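Long-range contacts in cAMP factor (Mobiluncus curtisii, PDB 6JLC), which probably acts as a secreted pore-forming toxin that lyses erythrocytes together with a partner factor in the co-haemolytic CAMP reaction: residues 90-95 against 137-142; 104-109 against 128-133; 157-162 against 194-199. One frame throughout, in Å; residues are numbered along the deposited sequence.

Contact 1: 90-95 against 137-142; sequences NNLRYK and RVSTYR
In this all-helical protein, contact 1 joins two helix ends of the five-helix bundle: the tail of helix 68-91, continued by a type I beta turn from L92 to K95, and the end of helix 121-139 with the loop that follows. At R137 the backbone O takes two bonds, from T140 N and from T140 OG1 at 3.0 Å. The hydroxyl donor lies in the carbonyl plane at a C=O...donor angle of 158°, so T140 is folded back onto the helix end. V138 provides the apolar part of the contact: its CG2, in the crowded position between backbone N and carbonyl carbon, meets L92 CD1 at 4.0 Å, the two side chains crossing at about a right angle. L92 also packs on L103, and V138 on A99 and E102, so helix 97-114 covers both. S139 turns its CB away, yet its OG still lies 3.8 Å from L92 CD2; that hydroxyl is hydrogen-bonded to Y135 O. The carbonyl of S139 receives a weak bond from K95 NZ at 3.2 Å. Two residues on, Y141 O receives the stronger bond, K95 NZ to Y141 O at 2.6 Å, nearly along the C=O axis at 166°. A salt bridge to D143 adds a third partner to the ammonium, which thereby ties the turn to S139, Y141 and D143 around the end of helix 121-139. The Y141 ring lies against its own segment, V138 CA standing 3.7 Å above its centre, while its OH bonds to E102. At R142 the backbone pairs with I96. The K95 chain, bent at chi2 (-68°), brings its methylene CD to 3.4 Å from Y141 O, with R142 O slightly farther off.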
loop_
_atom_site.group_PDB
_atom_site.type_symbol
_atom_site.label_atom_id
_atom_site.label_comp_id
_atom_site.label_asym_id
_atom_site.label_seq_id
_atom_site.Cartn_x
_atom_site.Cartn_y
_atom_site.Cartn_z
ATOM N N ASN A 90 -5.979 -0.172 4.096
ATOM C CA ASN A 90 -6.347 -0.043 5.495
ATOM C C ASN A 90 -7.704 -0.646 5.819
ATOM O O ASN A 90 -7.905 -1.099 6.950
ATOM C CB ASN A 90 -6.321 1.430 5.898
ATOM C CG ASN A 90 -4.915 2.001 5.876
ATOM O OD1 ASN A 90 -3.971 1.350 6.321
ATOM N ND2 ASN A 90 -4.765 3.202 5.335
ATOM N N ASN A 91 -8.638 -0.671 4.861
ATOM C CA ASN A 91 -10.010 -1.063 5.148
ATOM C C ASN A 91 -10.460 -2.376 4.518
ATOM O O ASN A 91 -11.419 -2.972 5.018
ATOM C CB ASN A 91 -10.971 0.052 4.710
ATOM C CG ASN A 91 -10.647 1.368 5.375
ATOM O OD1 ASN A 91 -10.254 1.395 6.536
ATOM N ND2 ASN A 91 -10.779 2.459 4.639
ATOM N N LEU A 92 -9.820 -2.843 3.440
ATOM C CA LEU A 92 -10.335 -3.983 2.685
ATOM C C LEU A 92 -9.498 -5.249 2.879
ATOM O O LEU A 92 -9.600 -6.185 2.075
ATOM C CB LEU A 92 -10.433 -3.639 1.193
ATOM C CG LEU A 92 -11.249 -2.386 0.868
ATOM C CD1 LEU A 92 -11.240 -2.132 -0.643
ATOM C CD2 LEU A 92 -12.660 -2.525 1.372
ATOM N N ARG A 93 -8.704 -5.313 3.957
ATOM C CA ARG A 93 -7.704 -6.375 4.078
ATOM C C ARG A 93 -8.326 -7.766 4.071
ATOM O O ARG A 93 -7.728 -8.711 3.537
ATOM C CB ARG A 93 -6.884 -6.197 5.357
ATOM C CG ARG A 93 -5.684 -7.152 5.383
ATOM C CD ARG A 93 -4.843 -7.000 6.637
ATOM N NE ARG A 93 -4.126 -5.728 6.689
ATOM C CZ ARG A 93 -3.017 -5.446 6.012
ATOM N NH1 ARG A 93 -2.466 -6.340 5.194
ATOM N NH2 ARG A 93 -2.458 -4.256 6.153
ATOM N N TYR A 94 -9.525 -7.917 4.638
ATOM C CA TYR A 94 -10.176 -9.218 4.731
ATOM C C TYR A 94 -11.285 -9.404 3.703
ATOM O O TYR A 94 -12.111 -10.310 3.854
ATOM C CB TYR A 94 -10.730 -9.435 6.142
ATOM C CG TYR A 94 -9.654 -9.819 7.125
ATOM C CD1 TYR A 94 -8.879 -8.850 7.747
ATOM C CD2 TYR A 94 -9.379 -11.155 7.396
ATOM C CE1 TYR A 94 -7.870 -9.202 8.655
ATOM C CE2 TYR A 94 -8.365 -11.517 8.295
ATOM C CZ TYR A 94 -7.621 -10.535 8.919
ATOM O OH TYR A 94 -6.624 -10.881 9.804
ATOM N N LYS A 95 -11.332 -8.567 2.666
ATOM C CA LYS A 95 -12.345 -8.767 1.641
ATOM C C LYS A 95 -11.956 -9.930 0.730
ATOM O O LYS A 95 -10.784 -10.290 0.606
ATOM C CB LYS A 95 -12.538 -7.491 0.804
ATOM C CG LYS A 95 -13.199 -6.346 1.568
ATOM C CD LYS A 95 -14.645 -6.688 1.889
ATOM C CE LYS A 95 -15.270 -5.631 2.788
ATOM N NZ LYS A 95 -16.649 -6.053 3.178
ATOM N N ARG A 137 -18.185 0.302 -4.434
ATOM C CA ARG A 137 -18.816 -0.974 -4.757
ATOM C C ARG A 137 -18.168 -2.130 -3.999
ATOM O O ARG A 137 -18.849 -2.913 -3.329
ATOM C CB ARG A 137 -18.758 -1.236 -6.259
ATOM C CG ARG A 137 -19.425 -2.550 -6.662
ATOM C CD ARG A 137 -19.064 -2.958 -8.079
ATOM N NE ARG A 137 -18.617 -1.819 -8.866
ATOM C CZ ARG A 137 -17.468 -1.777 -9.524
ATOM N NH1 ARG A 137 -16.644 -2.825 -9.493
ATOM N NH2 ARG A 137 -17.148 -0.688 -10.212
ATOM N N VAL A 138 -16.845 -2.276 -4.115
ATOM C CA VAL A 138 -16.214 -3.469 -3.552
ATOM C C VAL A 138 -16.164 -3.408 -2.032
ATOM O O VAL A 138 -15.932 -4.440 -1.390
ATOM C CB VAL A 138 -14.801 -3.688 -4.131
ATOM C CG1 VAL A 138 -14.858 -3.660 -5.670
ATOM C CG2 VAL A 138 -13.830 -2.647 -3.585
ATOM N N SER A 139 -16.379 -2.223 -1.441
ATOM C CA SER A 139 -16.423 -2.106 0.015
ATOM C C SER A 139 -17.570 -2.905 0.606
ATOM O O SER A 139 -17.508 -3.313 1.771
ATOM C CB SER A 139 -16.561 -0.646 0.431
ATOM O OG SER A 139 -15.321 0.014 0.314
ATOM N N THR A 140 -18.624 -3.113 -0.167
ATOM C CA THR A 140 -19.784 -3.879 0.254
ATOM C C THR A 140 -19.659 -5.359 -0.073
ATOM O O THR A 140 -20.589 -6.116 0.212
ATOM C CB THR A 140 -21.055 -3.327 -0.409
ATOM O OG1 THR A 140 -21.154 -3.854 -1.741
ATOM C CG2 THR A 140 -21.025 -1.809 -0.475
ATOM N N TYR A 141 -18.563 -5.786 -0.698
ATOM C CA TYR A 141 -18.411 -7.204 -0.985
ATOM C C TYR A 141 -18.231 -7.976 0.316
ATOM O O TYR A 141 -17.876 -7.417 1.356
ATOM C CB TYR A 141 -17.218 -7.460 -1.908
ATOM C CG TYR A 141 -17.442 -7.090 -3.365
ATOM C CD1 TYR A 141 -18.617 -6.483 -3.786
ATOM C CD2 TYR A 141 -16.459 -7.352 -4.318
ATOM C CE1 TYR A 141 -18.800 -6.142 -5.116
ATOM C CE2 TYR A 141 -16.633 -7.015 -5.651
ATOM C CZ TYR A 141 -17.801 -6.411 -6.047
ATOM O OH TYR A 141 -17.965 -6.082 -7.374
ATOM N N ARG A 142 -18.467 -9.251 0.277
ATOM C CA ARG A 142 -18.324 -10.001 1.486
ATOM C C ARG A 142 -16.918 -10.224 1.921
ATOM O O ARG A 142 -15.998 -10.105 1.171
ATOM C CB ARG A 142 -19.047 -11.312 1.424
ATOM C CG ARG A 142 -18.666 -12.255 0.339
ATOM C CD ARG A 142 -19.931 -12.815 -0.302
ATOM N NE ARG A 142 -19.659 -13.605 -1.500
ATOM C CZ ARG A 142 -18.754 -14.574 -1.553
ATOM N NH1 ARG A 142 -18.051 -14.876 -0.486
ATOM N NH2 ARG A 142 -18.566 -15.242 -2.669
#

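Contact 2: 104-109 against 128-133; sequences GFSVTR and ISDLRA
D130 OD2 accepts three hydrogen bonds: one from S106 OG at 2.8 Å, one from water 1 at 2.9 Å and one from water 2 at 2.8 Å. A fourth, looser attraction is the long salt bridge from R109 NH1, 3.8 Å from D130 OD2. The serine reaches the carboxylate from above its plane, 48° out of it. Its OG is anti to the backbone N and beside the carbonyl carbon, and D130 CG takes the same course from its own backbone, so that the two groups meet tip to tip between the helices. The waters extend the link. Water 1 also donates to the backbone carbonyl of S106, giving this residue a second route to D130; water 2 accepts from R109 NH1 in the plane of the guanidinium. Water 3 likewise accepts from R109 NH1 and reaches D130 OD1 through a weak bond. Guanidinium and carboxylate planes stand 72° apart, which excludes a flat, two-pronged pairing and agrees with an ion pair bridged by water. This cluster of donors, with an arginine nearby, would be expected to favour the charged form of D130. Next to the polar group the contact turns apolar and buried. L131 CD2 comes within 3.4 Å of S106 OG. The distance from V107 CG2 to L131 CD2 is 3.9 Å, the valine and leucine crossing at about a right angle. L131 in turn packs on L77 and T84 of helix 68-91, which places this side in the bundle interior. With the segment axes 9.4 Å apart at 168°, the geometry is that of an antiparallel helical hairpin, formed by helices 97-114 and 121-139 within the five-helix bundle of this CAMP-factor fold.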
loop_
_atom_site.group_PDB
_atom_site.type_symbol
_atom_site.label_atom_id
_atom_site.label_comp_id
_atom_site.label_asym_id
_atom_site.label_seq_id
_atom_site.Cartn_x
_atom_site.Cartn_y
_atom_site.Cartn_z
ATOM N N GLY A 104 -7.946 -3.297 -8.064
ATOM C CA GLY A 104 -6.640 -3.244 -8.708
ATOM C C GLY A 104 -6.742 -2.900 -10.177
ATOM O O GLY A 104 -5.920 -2.142 -10.718
ATOM N N PHE A 105 -7.746 -3.439 -10.857
ATOM C CA PHE A 105 -7.960 -3.123 -12.261
ATOM C C PHE A 105 -8.277 -1.644 -12.444
ATOM O O PHE A 105 -7.743 -0.989 -13.343
ATOM C CB PHE A 105 -9.090 -3.980 -12.801
ATOM C CG PHE A 105 -9.245 -3.915 -14.299
ATOM C CD1 PHE A 105 -8.170 -4.183 -15.137
ATOM C CD2 PHE A 105 -10.463 -3.581 -14.856
ATOM C CE1 PHE A 105 -8.313 -4.138 -16.518
ATOM C CE2 PHE A 105 -10.615 -3.537 -16.247
ATOM C CZ PHE A 105 -9.540 -3.822 -17.068
ATOM N N SER A 106 -9.145 -1.107 -11.583
ATOM C CA SER A 106 -9.460 0.316 -11.632
ATOM C C SER A 106 -8.209 1.167 -11.403
ATOM O O SER A 106 -7.986 2.157 -12.111
ATOM C CB SER A 106 -10.548 0.630 -10.598
ATOM O OG SER A 106 -10.822 2.015 -10.527
ATOM N N VAL A 107 -7.363 0.787 -10.436
ATOM C CA VAL A 107 -6.115 1.516 -10.229
ATOM C C VAL A 107 -5.215 1.413 -11.455
ATOM O O VAL A 107 -4.630 2.407 -11.901
ATOM C CB VAL A 107 -5.393 1.013 -8.961
ATOM C CG1 VAL A 107 -3.965 1.585 -8.901
ATOM C CG2 VAL A 107 -6.190 1.402 -7.715
ATOM N N THR A 108 -5.071 0.204 -12.009
ATOM C CA THR A 108 -4.187 0.026 -13.160
ATOM C C THR A 108 -4.657 0.868 -14.346
ATOM O O THR A 108 -3.853 1.545 -14.996
ATOM C CB THR A 108 -4.105 -1.457 -13.549
ATOM O OG1 THR A 108 -3.495 -2.198 -12.478
ATOM C CG2 THR A 108 -3.282 -1.638 -14.822
ATOM N N ARG A 109 -5.964 0.835 -14.636
ATOM C CA ARG A 109 -6.497 1.644 -15.731
ATOM C C ARG A 109 -6.232 3.121 -15.496
ATOM O O ARG A 109 -5.897 3.849 -16.433
ATOM C CB ARG A 109 -8.002 1.408 -15.894
ATOM C CG ARG A 109 -8.369 0.043 -16.464
ATOM C CD ARG A 109 -9.869 -0.010 -16.799
ATOM N NE ARG A 109 -10.247 0.992 -17.796
ATOM C CZ ARG A 109 -11.236 1.874 -17.654
ATOM N NH1 ARG A 109 -11.967 1.901 -16.544
ATOM N NH2 ARG A 109 -11.494 2.734 -18.630
ATOM N N ILE A 128 -11.016 9.374 -12.111
ATOM C CA ILE A 128 -11.274 9.714 -10.714
ATOM C C ILE A 128 -12.632 9.163 -10.288
ATOM O O ILE A 128 -12.765 8.543 -9.224
ATOM C CB ILE A 128 -11.182 11.239 -10.515
ATOM C CG1 ILE A 128 -9.732 11.701 -10.709
ATOM C CG2 ILE A 128 -11.709 11.638 -9.144
ATOM C CD1 ILE A 128 -9.547 13.211 -10.731
ATOM N N SER A 129 -13.656 9.362 -11.117
ATOM C CA SER A 129 -14.980 8.847 -10.786
ATOM C C SER A 129 -14.977 7.324 -10.703
ATOM O O SER A 129 -15.665 6.737 -9.853
ATOM C CB SER A 129 -15.999 9.320 -11.825
ATOM O OG SER A 129 -16.144 10.726 -11.757
ATOM N N ASP A 130 -14.207 6.665 -11.572
ATOM C CA ASP A 130 -14.207 5.204 -11.582
ATOM C C ASP A 130 -13.503 4.640 -10.354
ATOM O O ASP A 130 -13.925 3.612 -9.813
ATOM C CB ASP A 130 -13.543 4.686 -12.848
ATOM C CG ASP A 130 -13.504 3.171 -12.902
ATOM O OD1 ASP A 130 -14.582 2.553 -13.049
ATOM O OD2 ASP A 130 -12.397 2.598 -12.804
ATOM N N LEU A 131 -12.409 5.270 -9.921
ATOM C CA LEU A 131 -11.779 4.841 -8.676
ATOM C C LEU A 131 -12.759 4.935 -7.509
ATOM O O LEU A 131 -12.856 4.010 -6.695
ATOM C CB LEU A 131 -10.538 5.683 -8.400
ATOM C CG LEU A 131 -9.329 5.459 -9.305
ATOM C CD1 LEU A 131 -8.338 6.634 -9.172
ATOM C CD2 LEU A 131 -8.645 4.130 -8.959
ATOM N N ARG A 132 -13.503 6.041 -7.413
ATOM C CA ARG A 132 -14.425 6.212 -6.293
ATOM C C ARG A 132 -15.573 5.221 -6.376
ATOM O O ARG A 132 -15.955 4.615 -5.365
ATOM C CB ARG A 132 -14.960 7.642 -6.257
ATOM C CG ARG A 132 -13.878 8.658 -5.899
ATOM C CD ARG A 132 -14.315 10.076 -6.182
ATOM N NE ARG A 132 -13.265 11.023 -5.837
ATOM C CZ ARG A 132 -13.355 12.334 -6.017
ATOM N NH1 ARG A 132 -14.453 12.854 -6.548
ATOM N NH2 ARG A 132 -12.339 13.120 -5.682
ATOM N N ALA A 133 -16.147 5.061 -7.567
ATOM C CA ALA A 133 -17.253 4.126 -7.733
ATOM C C ALA A 133 -16.808 2.702 -7.434
ATOM O O ALA A 133 -17.557 1.919 -6.828
ATOM C CB ALA A 133 -17.810 4.227 -9.151
HETATM O O HOH W 1 -9.842 3.710 -13.419
HETATM O O HOH W 2 -11.954 0.089 -14.035
HETATM O O HOH W 3 -14.673 3.143 -16.046
#

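Contact 3: 157-162 against 194-199; sequences LLNKAI and RVWFKA
Helices 152-173 and 179-197 come together near the start of the first and the end of the second, where the CA atoms of L158 and W196 are 6.7 Å apart and K198 is the first residue to leave helical angles. They are successive helices of the C-terminal three-helix bundle, and the contact is carried by W196, which has more surface covered than any other residue here. Its CG is anti to the backbone N (chi1 -180°), which extends the indole across to the neighbouring helix. There the amide of N159 stacks on one face of the ring, the two planes only 18° apart. ND2 stands 3.8 Å above the indole plane, offset toward the rim. N159 CB sits by the pyrrole nitrogen, 3.4 Å from W196 NE1, while the amide extends over CE2 toward CZ2 of the six-membered ring. The small tilt and the position over the face make this a stacked, nearly parallel amide-on-indole contact. Closer to the backbone the packing is apolar. L158 CD2 fits between the two adjacent residues V195 and W196, 3.9 Å from V195 CG1 and 3.7 Å from W196 CB. L158 also packs on A209 and I210, and I162 on L213, so helix 203-222 completes the core around them. K155 NZ donates to the carbonyls of W196 and K198, holding the end of helix 179-197 from the side of helix 152-173. I162 crosses the tryptophan at about a right angle, its CD1 4.0 Å from W196 CB.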
loop_
_atom_site.group_PDB
_atom_site.type_symbol
_atom_site.label_atom_id
_atom_site.label_comp_id
_atom_site.label_asym_id
_atom_site.label_seq_id
_atom_site.Cartn_x
_atom_site.Cartn_y
_atom_site.Cartn_z
ATOM N N LEU A 157 -0.387 -9.059 6.305
ATOM C CA LEU A 157 -0.562 -8.802 7.737
ATOM C C LEU A 157 0.287 -9.759 8.577
ATOM O O LEU A 157 0.887 -9.359 9.583
ATOM C CB LEU A 157 -2.041 -8.924 8.112
ATOM C CG LEU A 157 -2.428 -8.505 9.534
ATOM C CD1 LEU A 157 -2.164 -7.026 9.758
ATOM C CD2 LEU A 157 -3.892 -8.843 9.825
ATOM N N LEU A 158 0.403 -11.003 8.160
ATOM C CA LEU A 158 1.226 -11.980 8.842
ATOM C C LEU A 158 2.703 -11.595 8.698
ATOM O O LEU A 158 3.455 -11.646 9.617
ATOM C CB LEU A 158 0.991 -13.354 8.290
ATOM C CG LEU A 158 1.912 -14.446 8.760
ATOM C CD1 LEU A 158 2.022 -14.482 10.260
ATOM C CD2 LEU A 158 1.543 -15.779 8.206
ATOM N N ASN A 159 3.074 -11.183 7.510
ATOM C CA ASN A 159 4.439 -10.767 7.264
ATOM C C ASN A 159 4.798 -9.577 8.102
ATOM O O ASN A 159 5.860 -9.493 8.613
ATOM C CB ASN A 159 4.703 -10.507 5.798
ATOM C CG ASN A 159 6.150 -10.730 5.427
ATOM O OD1 ASN A 159 6.682 -10.123 4.537
ATOM N ND2 ASN A 159 6.766 -11.598 6.125
ATOM N N LYS A 160 3.873 -8.649 8.235
ATOM C CA LYS A 160 4.115 -7.495 9.098
ATOM C C LYS A 160 4.358 -7.921 10.542
ATOM O O LYS A 160 5.258 -7.393 11.211
ATOM C CB LYS A 160 2.939 -6.520 9.013
ATOM C CG LYS A 160 3.305 -5.087 9.389
ATOM C CD LYS A 160 2.286 -4.083 8.861
ATOM C CE LYS A 160 2.349 -3.974 7.339
ATOM N NZ LYS A 160 1.003 -3.771 6.735
ATOM N N ALA A 161 3.564 -8.875 11.041
ATOM C CA ALA A 161 3.762 -9.370 12.401
ATOM C C ALA A 161 5.110 -10.067 12.547
ATOM O O ALA A 161 5.790 -9.908 13.567
ATOM C CB ALA A 161 2.614 -10.314 12.793
ATOM N N ILE A 162 5.523 -10.836 11.530
ATOM C CA ILE A 162 6.835 -11.476 11.579
ATOM C C ILE A 162 7.926 -10.421 11.680
ATOM O O ILE A 162 8.827 -10.502 12.525
ATOM C CB ILE A 162 7.042 -12.374 10.340
ATOM C CG1 ILE A 162 6.060 -13.557 10.369
ATOM C CG2 ILE A 162 8.513 -12.835 10.217
ATOM C CD1 ILE A 162 6.011 -14.342 9.059
ATOM N N ARG A 194 6.732 -20.322 8.300
ATOM C CA ARG A 194 6.288 -21.469 7.506
ATOM C C ARG A 194 4.855 -21.276 7.024
ATOM O O ARG A 194 4.548 -21.483 5.841
ATOM C CB ARG A 194 6.426 -22.760 8.320
ATOM C CG ARG A 194 7.870 -23.150 8.523
ATOM C CD ARG A 194 8.042 -24.595 8.971
ATOM N NE ARG A 194 9.453 -24.881 9.211
ATOM C CZ ARG A 194 10.356 -25.086 8.253
ATOM N NH1 ARG A 194 10.000 -25.058 6.972
ATOM N NH2 ARG A 194 11.620 -25.326 8.576
ATOM N N VAL A 195 3.972 -20.837 7.926
ATOM C CA VAL A 195 2.605 -20.485 7.548
ATOM C C VAL A 195 2.614 -19.476 6.412
ATOM O O VAL A 195 1.903 -19.632 5.410
ATOM C CB VAL A 195 1.833 -19.947 8.767
ATOM C CG1 VAL A 195 0.417 -19.536 8.360
ATOM C CG2 VAL A 195 1.782 -20.986 9.862
ATOM N N TRP A 196 3.448 -18.435 6.538
ATOM C CA TRP A 196 3.496 -17.388 5.524
ATOM C C TRP A 196 3.914 -17.937 4.161
ATOM O O TRP A 196 3.437 -17.466 3.122
ATOM C CB TRP A 196 4.452 -16.285 5.964
ATOM C CG TRP A 196 4.571 -15.163 4.989
ATOM C CD1 TRP A 196 3.716 -14.107 4.837
ATOM C CD2 TRP A 196 5.608 -14.981 4.025
ATOM N NE1 TRP A 196 4.168 -13.276 3.841
ATOM C CE2 TRP A 196 5.330 -13.792 3.330
ATOM C CE3 TRP A 196 6.752 -15.705 3.692
ATOM C CZ2 TRP A 196 6.148 -13.317 2.312
ATOM C CZ3 TRP A 196 7.560 -15.232 2.684
ATOM C CH2 TRP A 196 7.258 -14.050 2.007
ATOM N N PHE A 197 4.806 -18.925 4.146
ATOM C CA PHE A 197 5.266 -19.479 2.880
ATOM C C PHE A 197 4.301 -20.505 2.298
ATOM O O PHE A 197 4.367 -20.775 1.093
ATOM C CB PHE A 197 6.642 -20.117 3.063
ATOM C CG PHE A 197 7.790 -19.216 2.674
ATOM C CD1 PHE A 197 8.175 -19.091 1.345
ATOM C CD2 PHE A 197 8.476 -18.482 3.637
ATOM C CE1 PHE A 197 9.238 -18.266 0.989
ATOM C CE2 PHE A 197 9.542 -17.669 3.288
ATOM C CZ PHE A 197 9.916 -17.550 1.960
ATOM N N LYS A 198 3.416 -21.079 3.118
ATOM C CA LYS A 198 2.504 -22.124 2.657
ATOM C C LYS A 198 1.449 -21.510 1.748
ATOM O O LYS A 198 0.591 -20.750 2.208
ATOM C CB LYS A 198 1.859 -22.834 3.845
ATOM C CG LYS A 198 0.649 -23.664 3.455
ATOM C CD LYS A 198 0.497 -24.916 4.281
ATOM C CE LYS A 198 -0.223 -24.638 5.575
ATOM N NZ LYS A 198 -0.831 -25.879 6.136
ATOM N N ALA A 199 1.505 -21.844 0.454
ATOM C CA ALA A 199 0.659 -21.172 -0.530
ATOM C C ALA A 199 -0.823 -21.407 -0.279
ATOM O O ALA A 199 -1.653 -20.578 -0.669
ATOM C CB ALA A 199 1.024 -21.635 -1.939
#

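From the N terminus, the chain first forms helices 8-31, 41-59 and 68-91, and contact 1 opens at the end of the third. Contact 2 opens on the next helix, 97-114, and closes first, on helix 121-139, so its loop is nested inside the one that contact 1 closes at the far end of that same helix. Contact 3 follows in series, closing a separate loop between helices 152-173 and 179-197. Contacts 2 and 3 lie on opposite sides of the chain's centre, nearest atoms about 17 Å apart. Contacts 1 and 3 do touch: Y94 and R93 reach L157, joining the five-helix bundle to the C-terminal three-helix bundle.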